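Local coordinates for protein ATP-dependent DNA helicase RecQ (Porphyromonas gingivalis, PDB 3IUO) that probably couples ATP hydrolysis to the 3'-5' unwinding of duplex DNA, this chain being its helical C-terminal part, at residues B[84-89]-B[114-119]; B[79-84]-B[102-107]. All coordinates share one frame; numbering follows the deposited sequence.

Interaction 1: residues B[84-89]-B[114-119]; sequences YFKEST and IKFLSE
F85 and F116 join helix 75-87 to helix 106-121, and the tight part of their contact is a methylene on a ring, not a ring on a ring. CB of F85 sits over the centre of one face of the F116 ring, 3.6 Å from the centroid and 11° off the normal, a textbook CH-pi contact. The planes of the two rings differ by 27° but are offset so far that they hardly overlap, with centroids 5.7 Å from each other. F116 reaches across because its CG stands anti to the backbone N (chi1 175°), whereas the F85 ring turns away toward A96 of helix 93-100. The far end of the F116 ring meets the last helical turn, its CZ lying 3.4 Å from the carbonyl O of F85. Where the helix ends, S88 grips that oxygen from one face of its plane, through its backbone N and through OG, which lies 2.8 Å from O of F85. The solvent side is looser: CG of K86 approaches CE1 of F116 at 3.9 Å, and NZ of K86 remains 5.6 Å from OE1 of E119, without a salt bridge. No hydrogen bond spans the two segments, which implies that apolar and CH-pi packing holds them together.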
# COMPACT_ATOMS: atom_id res chain seq x y z
N TYR B 84 -7.13 9.55 7.91
CA TYR B 84 -6.66 8.18 8.02
C TYR B 84 -5.42 7.94 7.14
O TYR B 84 -4.40 7.42 7.62
CB TYR B 84 -7.78 7.16 7.68
CG TYR B 84 -7.19 5.80 7.48
CD1 TYR B 84 -6.93 4.97 8.56
CD2 TYR B 84 -6.79 5.39 6.20
CE1 TYR B 84 -6.30 3.73 8.39
CE2 TYR B 84 -6.16 4.17 5.99
CZ TYR B 84 -5.93 3.33 7.08
OH TYR B 84 -5.32 2.13 6.89
N PHE B 85 -5.48 8.35 5.88
CA PHE B 85 -4.32 8.11 5.02
C PHE B 85 -3.08 8.90 5.43
O PHE B 85 -1.94 8.40 5.41
CB PHE B 85 -4.69 8.30 3.53
CG PHE B 85 -5.46 7.13 2.97
CD1 PHE B 85 -4.82 5.89 2.80
CD2 PHE B 85 -6.81 7.26 2.66
CE1 PHE B 85 -5.54 4.78 2.33
CE2 PHE B 85 -7.54 6.16 2.16
CZ PHE B 85 -6.90 4.92 1.99
N LYS B 86 -3.29 10.15 5.84
CA LYS B 86 -2.19 10.97 6.28
C LYS B 86 -1.45 10.37 7.46
O LYS B 86 -0.24 10.52 7.56
CB LYS B 86 -2.67 12.38 6.66
CG LYS B 86 -2.98 13.20 5.46
CD LYS B 86 -3.63 14.52 5.88
CE LYS B 86 -3.70 15.48 4.73
NZ LYS B 86 -4.67 14.94 3.77
N GLU B 87 -2.19 9.69 8.34
CA GLU B 87 -1.63 9.09 9.55
C GLU B 87 -1.21 7.63 9.38
O GLU B 87 -0.58 7.07 10.25
CB GLU B 87 -2.60 9.21 10.72
CG GLU B 87 -2.85 10.68 11.11
CD GLU B 87 -1.57 11.47 11.43
OE1 GLU B 87 -1.41 12.60 10.90
OE2 GLU B 87 -0.71 10.98 12.21
N SER B 88 -1.58 7.03 8.25
CA SER B 88 -1.29 5.61 8.04
C SER B 88 0.18 5.35 7.74
O SER B 88 0.95 6.26 7.38
CB SER B 88 -2.16 5.09 6.89
OG SER B 88 -1.69 5.64 5.66
N THR B 89 0.58 4.09 7.90
CA THR B 89 1.92 3.65 7.50
C THR B 89 1.83 3.01 6.13
O THR B 89 2.63 3.33 5.27
CB THR B 89 2.52 2.70 8.56
OG1 THR B 89 2.70 3.43 9.80
CG2 THR B 89 3.85 2.12 8.13
N ILE B 114 -7.16 7.46 -3.94
CA ILE B 114 -6.65 8.03 -5.23
C ILE B 114 -6.16 9.45 -5.04
O ILE B 114 -5.05 9.80 -5.46
CB ILE B 114 -7.71 7.93 -6.35
CG1 ILE B 114 -7.87 6.45 -6.77
CG2 ILE B 114 -7.41 8.85 -7.54
CD1 ILE B 114 -9.22 6.17 -7.40
N LYS B 115 -7.00 10.27 -4.41
CA LYS B 115 -6.66 11.67 -4.15
C LYS B 115 -5.34 11.75 -3.34
O LYS B 115 -4.40 12.50 -3.69
CB LYS B 115 -7.80 12.31 -3.37
CG LYS B 115 -7.47 13.70 -2.84
CD LYS B 115 -8.67 14.24 -2.10
CE LYS B 115 -8.29 15.42 -1.20
NZ LYS B 115 -7.88 16.62 -2.00
N PHE B 116 -5.27 10.99 -2.28
CA PHE B 116 -4.12 11.03 -1.41
C PHE B 116 -2.84 10.56 -2.11
O PHE B 116 -1.79 11.22 -1.99
CB PHE B 116 -4.38 10.16 -0.17
CG PHE B 116 -3.20 10.02 0.74
CD1 PHE B 116 -2.89 11.00 1.67
CD2 PHE B 116 -2.41 8.90 0.65
CE1 PHE B 116 -1.80 10.86 2.53
CE2 PHE B 116 -1.30 8.75 1.49
CZ PHE B 116 -1.01 9.74 2.42
N LEU B 117 -2.89 9.40 -2.77
CA LEU B 117 -1.67 8.89 -3.45
C LEU B 117 -1.17 9.83 -4.51
O LEU B 117 0.06 10.04 -4.63
CB LEU B 117 -1.93 7.52 -4.07
CG LEU B 117 -2.18 6.40 -3.07
CD1 LEU B 117 -2.54 5.12 -3.84
CD2 LEU B 117 -1.00 6.15 -2.09
N SER B 118 -2.10 10.37 -5.29
CA SER B 118 -1.71 11.32 -6.35
C SER B 118 -1.04 12.55 -5.73
O SER B 118 0.05 12.98 -6.16
CB SER B 118 -2.92 11.75 -7.16
OG SER B 118 -2.52 12.65 -8.17
N GLU B 119 -1.64 13.10 -4.70
CA GLU B 119 -1.07 14.33 -4.11
C GLU B 119 0.32 14.12 -3.52
O GLU B 119 1.24 14.94 -3.69
CB GLU B 119 -2.01 14.84 -3.04
CG GLU B 119 -3.16 15.57 -3.65
CD GLU B 119 -4.07 16.27 -2.64
OE1 GLU B 119 -3.63 16.53 -1.48
OE2 GLU B 119 -5.22 16.60 -3.06

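Interaction 2: residues B[79-84]-B[102-107]; sequences EDIFEY and KDYSEE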
# COMPACT_ATOMS: atom_id res chain seq x y z
N GLU B 79 -12.84 14.22 4.95
CA GLU B 79 -11.85 14.63 5.95
C GLU B 79 -11.36 13.45 6.79
O GLU B 79 -10.16 13.28 6.99
CB GLU B 79 -12.39 15.77 6.83
CG GLU B 79 -11.33 16.44 7.72
CD GLU B 79 -11.88 17.60 8.55
OE1 GLU B 79 -12.69 17.38 9.48
OE2 GLU B 79 -11.51 18.76 8.27
N ASP B 80 -12.28 12.63 7.28
CA ASP B 80 -11.90 11.51 8.14
C ASP B 80 -11.06 10.45 7.40
O ASP B 80 -10.07 9.98 7.93
CB ASP B 80 -13.13 10.89 8.80
CG ASP B 80 -13.78 11.84 9.79
OD1 ASP B 80 -13.08 12.73 10.34
OD2 ASP B 80 -15.00 11.72 10.04
N ILE B 81 -11.46 10.11 6.17
CA ILE B 81 -10.70 9.15 5.40
C ILE B 81 -9.33 9.74 5.01
O ILE B 81 -8.32 9.04 5.06
CB ILE B 81 -11.48 8.68 4.13
CG1 ILE B 81 -12.79 7.98 4.53
CG2 ILE B 81 -10.64 7.70 3.31
CD1 ILE B 81 -13.79 7.95 3.38
N PHE B 82 -9.30 11.02 4.65
CA PHE B 82 -8.05 11.68 4.22
C PHE B 82 -7.10 11.66 5.42
O PHE B 82 -5.89 11.36 5.28
CB PHE B 82 -8.36 13.09 3.70
CG PHE B 82 -7.33 13.71 2.76
CD1 PHE B 82 -6.57 12.97 1.89
CD2 PHE B 82 -7.24 15.10 2.67
CE1 PHE B 82 -5.62 13.60 1.01
CE2 PHE B 82 -6.34 15.73 1.79
CZ PHE B 82 -5.52 14.96 0.96
N GLU B 83 -7.63 11.99 6.60
CA GLU B 83 -6.83 11.96 7.81
C GLU B 83 -6.29 10.57 8.12
O GLU B 83 -5.11 10.42 8.50
CB GLU B 83 -7.60 12.47 9.02
CG GLU B 83 -6.66 12.96 10.08
CD GLU B 83 -5.98 14.32 9.74
OE1 GLU B 83 -6.31 14.97 8.71
OE2 GLU B 83 -5.12 14.75 10.53
N TYR B 84 -7.13 9.55 7.91
CA TYR B 84 -6.66 8.18 8.02
C TYR B 84 -5.42 7.94 7.14
O TYR B 84 -4.40 7.42 7.62
CB TYR B 84 -7.78 7.16 7.68
CG TYR B 84 -7.19 5.80 7.48
CD1 TYR B 84 -6.93 4.97 8.56
CD2 TYR B 84 -6.79 5.39 6.20
CE1 TYR B 84 -6.30 3.73 8.39
CE2 TYR B 84 -6.16 4.17 5.99
CZ TYR B 84 -5.93 3.33 7.08
OH TYR B 84 -5.32 2.13 6.89
N LYS B 102 -16.39 -0.09 8.64
CA LYS B 102 -17.65 -0.08 9.36
C LYS B 102 -18.36 1.28 9.25
O LYS B 102 -19.54 1.39 9.60
CB LYS B 102 -17.43 -0.48 10.83
CG LYS B 102 -16.81 -1.87 11.03
CD LYS B 102 -17.82 -3.00 10.90
CE LYS B 102 -17.21 -4.33 11.33
NZ LYS B 102 -18.22 -5.40 11.57
N ASP B 103 -17.64 2.29 8.75
CA ASP B 103 -18.17 3.65 8.64
C ASP B 103 -18.24 4.15 7.19
O ASP B 103 -19.14 4.93 6.83
CB ASP B 103 -17.32 4.62 9.47
CG ASP B 103 -17.36 4.31 10.96
OD1 ASP B 103 -18.45 4.34 11.56
OD2 ASP B 103 -16.29 4.03 11.53
N TYR B 104 -17.31 3.67 6.37
CA TYR B 104 -17.18 4.14 4.99
C TYR B 104 -17.17 3.00 4.00
O TYR B 104 -16.67 1.91 4.28
CB TYR B 104 -15.91 4.98 4.85
CG TYR B 104 -15.84 6.03 5.92
CD1 TYR B 104 -16.75 7.08 5.95
CD2 TYR B 104 -14.90 5.95 6.93
CE1 TYR B 104 -16.70 8.05 6.96
CE2 TYR B 104 -14.84 6.91 7.94
CZ TYR B 104 -15.74 7.96 7.95
OH TYR B 104 -15.70 8.90 8.95
N SER B 105 -17.76 3.24 2.84
CA SER B 105 -17.82 2.23 1.79
C SER B 105 -16.46 2.06 1.12
O SER B 105 -15.59 2.94 1.17
CB SER B 105 -18.87 2.60 0.75
OG SER B 105 -18.46 3.71 -0.05
N GLU B 106 -16.30 0.92 0.46
CA GLU B 106 -15.10 0.66 -0.33
C GLU B 106 -14.92 1.75 -1.39
O GLU B 106 -13.80 2.24 -1.59
CB GLU B 106 -15.20 -0.70 -1.00
CG GLU B 106 -13.89 -1.13 -1.68
CD GLU B 106 -13.94 -2.56 -2.20
OE1 GLU B 106 -13.27 -2.85 -3.22
OE2 GLU B 106 -14.63 -3.39 -1.59
N GLU B 107 -15.99 2.15 -2.07
CA GLU B 107 -15.88 3.22 -3.07
C GLU B 107 -15.44 4.56 -2.50
O GLU B 107 -14.61 5.26 -3.13
CB GLU B 107 -17.16 3.35 -3.89
CG GLU B 107 -17.32 2.17 -4.82
CD GLU B 107 -18.59 2.22 -5.62
OE1 GLU B 107 -19.24 3.28 -5.65
OE2 GLU B 107 -18.92 1.18 -6.24
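The hydroxyl of Y104 donates a weak hydrogen bond to D80, with OH of Y104 3.1 Å from OD2 of D80, and this is the one polar link between the two segments. The aspartate runs roughly perpendicular to the tyrosine, and its carboxylate plane is turned 51° from that of the ring. D80 also brings its methylene close: CB lies 3.3 Å from OH of Y104, so the phenol end rests against the aliphatic part of the aspartate as well as its oxygen.

Apolar packing does the rest. CG1 of I81 lies over one face of the Y104 ring, 4.0 Å from the centroid and 19° off the normal, a CH-pi contact displaced toward the rim, while CD1 of I81 comes within 3.8 Å of CG of Y104. Chi1 of I81 (-61°) sets CG1 opposite the carbonyl carbon, and an extended chi2 carries CD1 to the root of the ring; the isoleucine and tyrosine chains run antiparallel alongside one another. Y104 belongs to the linker between helix 93-100 and helix 106-121, within an all-helical fold, and the contact fastens this linker to the flank of helix 75-87. S105, the N-cap residue, follows at once: its side chain caps a backbone N in the first turn of helix 106-121, and its own backbone N is bonded to the carboxylate of E108, the reciprocal pairing of a capping box. On its opposite face the tyrosine ring carries CB of D103, from its own segment. H77 of helix 75-87 forms an edge-to-face pair with the same ring. I81, which is buried, also packs on V112 of helix 106-121, whereas D80 is exposed.

How the interactions relate
Interactions 1 and 2 fasten successive turns of helix 75-87 to helix 106-121 and the linker leading into it; their centres are 11 Å apart, and their segments alternate along the chain. Y84 belongs to both ranges but touches neither partner segment, packing instead on helix 93-100. The bridge between them is F82, which comes from 79-84 yet packs on 114-119: its CZ lies 3.5 Å from CE of K115, and its CE1 lies 3.8 Å from CD1 of F116. It also forms a cation-pi pair with K86. Interaction 1 adjoins the second subunit, whose T89 packs on L117, whereas no other chain of the assembly touches interaction 2.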